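Local structure of extracellular solute-binding protein, family 5 (Chelativorans sp., 6WM6) at residues L78-S83 / A216-P221; N96-E101 / P239-E244. The protein binds EDTA and related aminopolycarboxylates in the periplasm, probably delivering them to an ABC transporter. All blocks are in the same frame, centred on the assembly; numbering follows the deposited sequence. Where two conformers were deposited one is given.

Contact 1: L78-S83 / A216-P221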
loop_
_atom_site.group_PDB
_atom_site.type_symbol
_atom_site.label_atom_id
_atom_site.label_comp_id
_atom_site.label_asym_id
_atom_site.label_seq_id
_atom_site.Cartn_x
_atom_site.Cartn_y
_atom_site.Cartn_z
ATOM N N LEU A 78 11.177 5.226 -7.760
ATOM C CA LEU A 78 11.182 6.453 -6.958
ATOM C C LEU A 78 12.428 7.308 -7.159
ATOM O O LEU A 78 12.297 8.550 -7.157
ATOM C CB LEU A 78 10.937 6.157 -5.470
ATOM C CG LEU A 78 9.479 6.096 -5.057
ATOM C CD1 LEU A 78 9.382 5.473 -3.671
ATOM C CD2 LEU A 78 8.794 7.457 -5.090
ATOM N N PRO A 79 13.627 6.745 -7.349
ATOM C CA PRO A 79 14.818 7.591 -7.558
ATOM C C PRO A 79 14.861 8.312 -8.883
ATOM O O PRO A 79 15.707 9.200 -9.030
ATOM C CB PRO A 79 15.983 6.602 -7.440
ATOM C CG PRO A 79 15.416 5.459 -6.629
ATOM C CD PRO A 79 13.986 5.345 -7.115
ATOM N N ILE A 80 14.001 7.967 -9.843
ATOM C CA ILE A 80 14.024 8.588 -11.158
ATOM C C ILE A 80 12.769 9.388 -11.479
ATOM O O ILE A 80 12.791 10.210 -12.412
ATOM C CB ILE A 80 14.323 7.569 -12.276
ATOM C CG1 ILE A 80 13.084 6.782 -12.665
ATOM C CG2 ILE A 80 15.444 6.629 -11.857
ATOM C CD1 ILE A 80 13.285 5.903 -13.893
ATOM N N VAL A 81 11.668 9.194 -10.776
ATOM C CA VAL A 81 10.383 9.806 -11.116
ATOM C C VAL A 81 10.129 10.964 -10.154
ATOM O O VAL A 81 10.166 10.754 -8.932
ATOM C CB VAL A 81 9.261 8.764 -11.019
ATOM C CG1 VAL A 81 7.900 9.442 -11.181
ATOM C CG2 VAL A 81 9.428 7.687 -12.053
ATOM N N PRO A 82 9.865 12.175 -10.643
ATOM C CA PRO A 82 9.551 13.280 -9.727
ATOM C C PRO A 82 8.095 13.231 -9.295
ATOM O O PRO A 82 7.222 12.758 -10.029
ATOM C CB PRO A 82 9.846 14.534 -10.566
ATOM C CG PRO A 82 9.813 14.099 -11.975
ATOM C CD PRO A 82 9.956 12.613 -12.048
ATOM N N SER A 83 7.846 13.719 -8.075
ATOM C CA SER A 83 6.542 13.651 -7.426
ATOM C C SER A 83 6.155 15.040 -6.938
ATOM O O SER A 83 6.982 15.753 -6.371
ATOM C CB SER A 83 6.564 12.710 -6.196
ATOM O OG SER A 83 7.026 11.406 -6.545
ATOM N N ALA A 216 15.634 5.402 -19.831
ATOM C CA ALA A 216 16.909 6.072 -20.045
ATOM C C ALA A 216 16.937 7.469 -19.438
ATOM O O ALA A 216 18.013 8.058 -19.301
ATOM C CB ALA A 216 17.211 6.160 -21.544
ATOM N N TRP A 217 15.789 7.976 -19.023
ATOM C CA TRP A 217 15.597 9.331 -18.531
ATOM C C TRP A 217 15.447 9.328 -17.015
ATOM O O TRP A 217 15.249 8.296 -16.377
ATOM C CB TRP A 217 14.307 9.898 -19.172
ATOM C CG TRP A 217 13.152 8.937 -19.034
ATOM C CD1 TRP A 217 12.738 8.032 -19.974
ATOM C CD2 TRP A 217 12.316 8.739 -17.892
ATOM N NE1 TRP A 217 11.695 7.292 -19.484
ATOM C CE2 TRP A 217 11.403 7.706 -18.213
ATOM C CE3 TRP A 217 12.226 9.349 -16.638
ATOM C CZ2 TRP A 217 10.430 7.263 -17.307
ATOM C CZ3 TRP A 217 11.246 8.895 -15.737
ATOM C CH2 TRP A 217 10.371 7.871 -16.091
ATOM N N SER A 218 15.527 10.528 -16.442
ATOM C CA SER A 218 15.268 10.699 -15.026
ATOM C C SER A 218 14.886 12.136 -14.732
ATOM O O SER A 218 15.359 13.062 -15.389
ATOM C CB SER A 218 16.525 10.358 -14.209
ATOM O OG SER A 218 16.304 10.671 -12.848
ATOM N N GLY A 219 14.027 12.313 -13.724
ATOM C CA GLY A 219 13.773 13.611 -13.130
ATOM C C GLY A 219 14.122 13.635 -11.656
ATOM O O GLY A 219 13.626 14.485 -10.897
ATOM N N GLY A 220 14.955 12.677 -11.237
ATOM C CA GLY A 220 15.313 12.501 -9.841
ATOM C C GLY A 220 16.809 12.446 -9.640
ATOM O O GLY A 220 17.596 12.729 -10.554
ATOM N N PRO A 221 17.240 12.028 -8.451
ATOM C CA PRO A 221 18.677 12.068 -8.126
ATOM C C PRO A 221 19.498 11.015 -8.840
ATOM O O PRO A 221 20.707 11.215 -8.995
ATOM C CB PRO A 221 18.698 11.874 -6.592
ATOM C CG PRO A 221 17.395 11.172 -6.296
ATOM C CD PRO A 221 16.407 11.790 -7.254
#

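Contact 2: N96-E101 / P239-E244. With EDO (1,2-ethanediol), chain F; EDO (1,2-ethanediol), chain K.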
loop_
_atom_site.group_PDB
_atom_site.type_symbol
_atom_site.label_atom_id
_atom_site.label_comp_id
_atom_site.label_asym_id
_atom_site.label_seq_id
_atom_site.Cartn_x
_atom_site.Cartn_y
_atom_site.Cartn_z
ATOM N N ASN A 96 7.031 18.488 -2.524
ATOM C CA ASN A 96 8.391 18.331 -3.025
ATOM C C ASN A 96 8.929 19.695 -3.418
ATOM O O ASN A 96 8.620 20.214 -4.498
ATOM C CB ASN A 96 8.364 17.372 -4.205
ATOM C CG ASN A 96 9.695 17.239 -4.886
ATOM O OD1 ASN A 96 10.686 17.821 -4.457
ATOM N ND2 ASN A 96 9.737 16.427 -5.906
ATOM N N THR A 97 9.767 20.277 -2.567
ATOM C CA THR A 97 10.329 21.599 -2.814
ATOM C C THR A 97 11.506 21.578 -3.770
ATOM O O THR A 97 12.002 22.647 -4.138
ATOM C CB THR A 97 10.739 22.256 -1.489
ATOM O OG1 THR A 97 11.543 21.381 -0.722
ATOM C CG2 THR A 97 9.511 22.625 -0.676
ATOM N N ASP A 98 11.994 20.401 -4.145
ATOM C CA ASP A 98 12.958 20.331 -5.248
ATOM C C ASP A 98 12.268 20.580 -6.582
ATOM O O ASP A 98 12.815 21.260 -7.457
ATOM C CB ASP A 98 13.663 18.977 -5.247
ATOM C CG ASP A 98 14.587 18.789 -4.032
ATOM O OD1 ASP A 98 15.124 19.799 -3.545
ATOM O OD2 ASP A 98 14.780 17.617 -3.642
ATOM N N LEU A 99 11.055 20.063 -6.740
ATOM C CA LEU A 99 10.272 20.223 -7.950
ATOM C C LEU A 99 9.449 21.500 -7.958
ATOM O O LEU A 99 9.366 22.179 -8.995
ATOM C CB LEU A 99 9.337 19.035 -8.140
ATOM C CG LEU A 99 8.383 19.110 -9.304
ATOM C CD1 LEU A 99 9.132 19.068 -10.637
ATOM C CD2 LEU A 99 7.408 17.939 -9.225
ATOM N N LEU A 100 8.840 21.845 -6.835
ATOM C CA LEU A 100 7.829 22.885 -6.780
ATOM C C LEU A 100 8.242 24.047 -5.898
ATOM O O LEU A 100 8.754 23.862 -4.780
ATOM C CB LEU A 100 6.500 22.335 -6.224
ATOM C CG LEU A 100 5.836 21.237 -7.037
ATOM C CD1 LEU A 100 4.616 20.711 -6.300
ATOM C CD2 LEU A 100 5.435 21.788 -8.404
ATOM N N GLU A 101 7.982 25.262 -6.382
ATOM C CA GLU A 101 7.991 26.426 -5.502
ATOM C C GLU A 101 6.770 26.423 -4.591
ATOM O O GLU A 101 6.874 26.725 -3.393
ATOM C CB GLU A 101 8.016 27.708 -6.338
ATOM C CG GLU A 101 8.009 28.984 -5.515
ATOM C CD GLU A 101 7.747 30.220 -6.358
ATOM O OE1 GLU A 101 7.887 30.140 -7.597
ATOM O OE2 GLU A 101 7.374 31.265 -5.779
ATOM N N PRO A 239 23.413 13.585 -13.513
ATOM C CA PRO A 239 24.250 14.782 -13.441
ATOM C C PRO A 239 23.479 16.083 -13.468
ATOM O O PRO A 239 24.038 17.126 -13.092
ATOM C CB PRO A 239 25.152 14.676 -14.682
ATOM C CG PRO A 239 24.970 13.326 -15.227
ATOM C CD PRO A 239 23.702 12.739 -14.678
ATOM N N LYS A 240 22.223 16.060 -13.908
ATOM C CA LYS A 240 21.383 17.246 -13.947
ATOM C C LYS A 240 20.370 17.281 -12.796
ATOM O O LYS A 240 19.421 18.065 -12.832
ATOM C CB LYS A 240 20.685 17.364 -15.295
ATOM C CG LYS A 240 21.643 17.550 -16.467
ATOM C CD LYS A 240 20.897 18.015 -17.709
ATOM C CE LYS A 240 21.792 18.095 -18.944
ATOM N NZ LYS A 240 22.886 19.087 -18.781
ATOM N N TRP A 241 20.555 16.459 -11.761
ATOM C CA TRP A 241 19.695 16.565 -10.596
ATOM C C TRP A 241 19.718 17.987 -10.041
ATOM O O TRP A 241 20.781 18.587 -9.859
ATOM C CB TRP A 241 20.155 15.562 -9.526
ATOM C CG TRP A 241 19.493 15.681 -8.179
ATOM C CD1 TRP A 241 20.138 15.802 -6.982
ATOM C CD2 TRP A 241 18.084 15.664 -7.875
ATOM N NE1 TRP A 241 19.232 15.857 -5.965
ATOM C CE2 TRP A 241 17.958 15.762 -6.470
ATOM C CE3 TRP A 241 16.907 15.562 -8.648
ATOM C CZ2 TRP A 241 16.720 15.788 -5.828
ATOM C CZ3 TRP A 241 15.683 15.602 -8.000
ATOM C CH2 TRP A 241 15.604 15.703 -6.605
ATOM N N TYR A 242 18.529 18.493 -9.712
ATOM C CA TYR A 242 18.294 19.898 -9.391
ATOM C C TYR A 242 17.874 20.099 -7.942
ATOM O O TYR A 242 17.551 21.224 -7.538
ATOM C CB TYR A 242 17.204 20.459 -10.316
ATOM C CG TYR A 242 15.996 19.548 -10.366
ATOM C CD1 TYR A 242 14.983 19.657 -9.429
ATOM C CD2 TYR A 242 15.897 18.521 -11.307
ATOM C CE1 TYR A 242 13.914 18.811 -9.426
ATOM C CE2 TYR A 242 14.829 17.653 -11.306
ATOM C CZ TYR A 242 13.827 17.794 -10.350
ATOM O OH TYR A 242 12.755 16.951 -10.309
ATOM N N GLY A 243 17.881 19.037 -7.153
ATOM C CA GLY A 243 17.420 19.135 -5.783
ATOM C C GLY A 243 18.476 19.629 -4.824
ATOM O O GLY A 243 19.663 19.705 -5.144
ATOM N N GLU A 244 18.007 19.914 -3.613
ATOM C CA GLU A 244 18.862 20.527 -2.591
ATOM C C GLU A 244 19.932 19.567 -2.091
ATOM O O GLU A 244 21.066 19.990 -1.829
ATOM C CB GLU A 244 17.973 20.984 -1.425
ATOM C CG GLU A 244 18.707 21.589 -0.232
ATOM C CD GLU A 244 19.205 22.997 -0.500
ATOM O OE1 GLU A 244 19.054 23.483 -1.642
ATOM O OE2 GLU A 244 19.748 23.619 0.439
HETATM C C1 EDO F . 13.071 17.255 -0.495
HETATM O O1 EDO F . 12.753 16.926 0.864
HETATM C C2 EDO F . 11.816 17.649 -1.261
HETATM O O2 EDO F . 10.816 18.107 -0.356
HETATM C C1 EDO K . 11.507 22.765 2.566
HETATM O O1 EDO K . 11.618 21.399 2.098
HETATM C C2 EDO K . 12.687 23.585 2.047
HETATM O O2 EDO K . 13.914 23.094 2.594
HETATM O O HOH W 1 11.952 16.035 -7.722
#

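Contact 1: L78-S83 / A216-P221
Two irregular loops, 78-83 and 216-221, cross, their end-to-end directions 105° apart, and come closest at Ile80 and Gly220, whose CA atoms lie 4.3 Å from each other. In this periplasmic binding protein of the bacterial solute-binding protein 5 family, the crossing seats the loop after helix 71-77 against the one leading into strand 222-228. A single straight hydrogen bond joins the backbones: Gly219 N-H donates to Ile80 O, in the carbonyl plane, 2.8 Å between N and O. Both glycines suit a close approach, since a side chain on Gly219 would strike the Pro82 ring and one on Gly220 would strike Pro79 O. Ser218 shapes its loop through an ST turn: OG, anti to the backbone N (chi1 173°), accepts from Gly220 N and also bonds to Tyr222 O. On the apolar side Trp217 takes the crowded position between N and the carbonyl carbon (chi1 49°), which brings its six-membered ring to the other loop. Ile80, its CG1 likewise crowded, crosses the indole at about a right angle and rests CD1 over one face, 4.1 Å from Trp217 CZ3. Val81 comes alongside instead, its CG2 methyl meeting the ring edge 4.2 Å from Trp217 CH2.

Contact 2: N96-E101 / P239-E244
The short turn 96-101, helical in its torsions at 97-99, meets the irregular loop 239-244 most closely at Asp98 and Gly243, 4.7 Å apart between CA atoms. Asp98 carries the contact. With CG beside its backbone N and anti to the carbonyl carbon (chi1 -68°), its carboxylate reaches the second loop, where OD1 accepts from Glu244 N at 2.9 Å; the donor lies well above the carboxylate plane, 50° out of it. The other oxygen, OD2, sits 3.4 Å from Trp241 CZ2, with carboxylate and indole planes nearly perpendicular. Gly243 fits this corner because any side chain would run into both Asp98 OD2 and the indole; its N instead lies over the centre of one indole face. An alanine at Asp98 would probably loosen the loop at Glu244 N, since the acceptor for that N-H and the carboxylate beside the indole would be gone. Tyr242 presents its ring edge to the turn, CE1 lying 3.3 Å from Asp98 O. Its OH bonds Gly219 O and accepts from a water that in turn accepts from Asn96 ND2, itself bonded to Ser83 O. Asn96 OD1 accepts weakly from the N-H groups of Asp98 and Leu99. The contact joins the turn leading into strand 100-108 to the loop between strands 232-237 and 251-256, and Arg118, just past strand 111-117, ties both sides by bonding Asp98 O and Tyr242 O.

Every touching residue of contact 1 is buried, whereas contact 2 lies at the surface, their centres about 11 Å apart. Their chemistry follows: glycine, proline and apolar side chains dominate the first, with one backbone hydrogen bond between the loops, while a carboxylate, a bridging water and the edge of Tyr242 serve the second. The strands they adjoin belong to two sheets: 222-228, and the strands 232-237 and 251-256 that loop 239-244 joins, to the mixed four-stranded sheet, 100-108 to the antiparallel one. Two probable hydrogen bonds couple the sites directly, Tyr242 OH to Gly219 O at 2.7 Å and Asn96 ND2 to Ser83 O. Trp241 completes the junction, its CE3 packing 3.3 Å from Gly220 C.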